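PDB 6GT9: putative sugar binding protein from Geobacillus stearothermophilus, which binds glucose and galactose and probably serves as the extracellular sugar receptor of a three-component sensing system linked to galactan utilization. Local coordinates for residues G90-G95 and V116-D121. Numbering follows the deposited sequence.
Sequences GIITQG and VTIDTD. With GAL (beta-D-galactopyranose), chain E.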
loop_
_atom_site.group_PDB
_atom_site.type_symbol
_atom_site.label_atom_id
_atom_site.label_comp_id
_atom_site.label_asym_id
_atom_site.label_seq_id
_atom_site.Cartn_x
_atom_site.Cartn_y
_atom_site.Cartn_z
ATOM N N GLY A 90 -8.913 19.570 7.177
ATOM C CA GLY A 90 -8.616 18.754 6.015
ATOM C C GLY A 90 -8.502 17.306 6.445
ATOM O O GLY A 90 -8.188 17.037 7.608
ATOM N N ILE A 91 -8.759 16.372 5.526
ATOM C CA ILE A 91 -8.760 14.942 5.818
ATOM C C ILE A 91 -7.924 14.251 4.751
ATOM O O ILE A 91 -8.121 14.481 3.549
ATOM C CB ILE A 91 -10.191 14.372 5.856
ATOM C CG1 ILE A 91 -10.967 14.988 7.034
ATOM C CG2 ILE A 91 -10.169 12.868 5.963
ATOM C CD1 ILE A 91 -12.424 14.583 7.123
ATOM N N ILE A 92 -6.967 13.446 5.189
ATOM C CA ILE A 92 -6.069 12.703 4.310
ATOM C C ILE A 92 -6.324 11.222 4.542
ATOM O O ILE A 92 -6.245 10.751 5.684
ATOM C CB ILE A 92 -4.598 13.060 4.583
ATOM C CG1 ILE A 92 -4.395 14.577 4.484
ATOM C CG2 ILE A 92 -3.657 12.291 3.619
ATOM C CD1 ILE A 92 -3.124 15.086 5.153
ATOM N N THR A 93 -6.620 10.492 3.466
ATOM C CA THR A 93 -7.056 9.107 3.584
ATOM C C THR A 93 -6.840 8.378 2.265
ATOM O O THR A 93 -6.806 8.988 1.198
ATOM C CB THR A 93 -8.540 9.022 3.952
ATOM O OG1 THR A 93 -8.929 7.652 4.051
ATOM C CG2 THR A 93 -9.366 9.687 2.864
ATOM N N GLN A 94 -6.744 7.057 2.351
ATOM C CA GLN A 94 -6.880 6.233 1.157
ATOM C C GLN A 94 -8.300 6.345 0.621
ATOM O O GLN A 94 -9.267 6.466 1.382
ATOM C CB GLN A 94 -6.605 4.770 1.474
ATOM C CG GLN A 94 -5.194 4.400 1.815
ATOM C CD GLN A 94 -5.179 3.089 2.588
ATOM O OE1 GLN A 94 -5.763 3.011 3.665
ATOM N NE2 GLN A 94 -4.553 2.044 2.020
ATOM N N GLY A 95 -8.427 6.317 -0.699
ATOM C CA GLY A 95 -9.720 6.035 -1.287
ATOM C C GLY A 95 -9.811 4.532 -1.404
ATOM O O GLY A 95 -9.636 3.985 -2.494
ATOM N N VAL A 116 -7.493 15.036 0.599
ATOM C CA VAL A 116 -6.337 14.573 -0.165
ATOM C C VAL A 116 -6.262 13.065 0.011
ATOM O O VAL A 116 -6.285 12.566 1.144
ATOM C CB VAL A 116 -5.036 15.252 0.296
ATOM C CG1 VAL A 116 -3.812 14.582 -0.354
ATOM C CG2 VAL A 116 -5.050 16.756 -0.055
ATOM N N THR A 117 -6.213 12.334 -1.097
ATOM C CA THR A 117 -6.007 10.903 -0.996
ATOM C C THR A 117 -4.517 10.601 -0.944
ATOM O O THR A 117 -3.694 11.324 -1.512
ATOM C CB THR A 117 -6.670 10.163 -2.160
ATOM O OG1 THR A 117 -6.288 10.765 -3.407
ATOM C CG2 THR A 117 -8.175 10.253 -2.013
ATOM N N ILE A 118 -4.180 9.521 -0.244
ATOM C CA ILE A 118 -2.799 9.114 -0.011
ATOM C C ILE A 118 -2.717 7.603 -0.191
ATOM O O ILE A 118 -3.643 6.878 0.194
ATOM C CB ILE A 118 -2.318 9.553 1.393
ATOM C CG1 ILE A 118 -0.846 9.201 1.625
ATOM C CG2 ILE A 118 -3.209 8.960 2.519
ATOM C CD1 ILE A 118 -0.278 9.891 2.833
ATOM N N ASP A 119 -1.635 7.138 -0.832
ATOM C CA ASP A 119 -1.290 5.713 -0.926
ATOM C C ASP A 119 -2.210 4.944 -1.869
ATOM O O ASP A 119 -1.755 4.076 -2.615
ATOM C CB ASP A 119 -1.284 5.072 0.485
ATOM C CG ASP A 119 -1.098 3.553 0.457
ATOM O OD1 ASP A 119 -2.118 2.830 0.392
ATOM O OD2 ASP A 119 0.066 3.082 0.522
ATOM N N THR A 120 -3.501 5.240 -1.842
ATOM C CA THR A 120 -4.500 4.621 -2.708
ATOM C C THR A 120 -5.432 5.727 -3.184
ATOM O O THR A 120 -5.986 6.457 -2.354
ATOM C CB THR A 120 -5.310 3.548 -1.947
ATOM O OG1 THR A 120 -4.424 2.600 -1.329
ATOM C CG2 THR A 120 -6.303 2.837 -2.870
ATOM N N ASP A 121 -5.627 5.854 -4.494
ATOM C CA ASP A 121 -6.431 6.960 -5.007
ATOM C C ASP A 121 -7.897 6.574 -5.210
ATOM O O ASP A 121 -8.230 5.407 -5.434
ATOM C CB ASP A 121 -5.859 7.483 -6.334
ATOM C CG ASP A 121 -6.375 8.873 -6.681
ATOM O OD1 ASP A 121 -6.964 9.536 -5.789
ATOM O OD2 ASP A 121 -6.180 9.331 -7.833
HETATM C C1 GAL E . 1.461 -1.388 1.579
HETATM C C2 GAL E . 0.276 -0.520 1.206
HETATM C C3 GAL E . -0.420 0.052 2.455
HETATM C C4 GAL E . -0.826 -1.075 3.389
HETATM C C5 GAL E . 0.360 -1.981 3.678
HETATM C C6 GAL E . -0.034 -3.234 4.463
HETATM O O1 GAL E . 2.053 -1.915 0.408
HETATM O O2 GAL E . 0.686 0.584 0.387
HETATM O O3 GAL E . -1.603 0.692 2.085
HETATM O O4 GAL E . -1.883 -1.846 2.808
HETATM O O5 GAL E . 1.033 -2.459 2.444
HETATM O O6 GAL E . 1.101 -3.849 5.032
#
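Asp119 OD1 accepts two protein hydrogen bonds, from Gln94 NE2 at 3.0 Å and from Thr120 OG1 at 2.9 Å, and the donors come from opposite faces of the carboxylate. The Gln94 bond is bent, and the Gln94 amide plane is turned 66° from the carboxylate although the two side chains run side by side. Glu38 OE1 also takes a hydrogen bond from Gln94 NE2, which fixes the amide further. CG of Asp119 is anti to the backbone N (chi1 173°), and from there the carboxylate reaches galactose, whose O2 donates to Asp119 OD2 at 2.6 Å. An alanine here would probably leave galactose O2 without this acceptor and the Gln94 amide less firmly oriented. Behind the site, the backbone bonds Val116 N to Ile91 O and Thr93 N to Val116 O establish parallel pairing, while Ile92 CG2 meets Ile118 CG2 at 3.5 Å, with helix 269-284 against Ile92 and helix 43-59 against Ile118. Beyond the strand ends, Gly95 N reaches Thr120 O at 3.0 Å in a nearly straight bond (169°). Adjacent parallel strands joined through helix 98-110 form a right-handed beta-alpha-beta unit, with the loops after the C-terminal ends of its strands supplying sugar-binding residues to the interdomain cleft, as in periplasmic binding proteins.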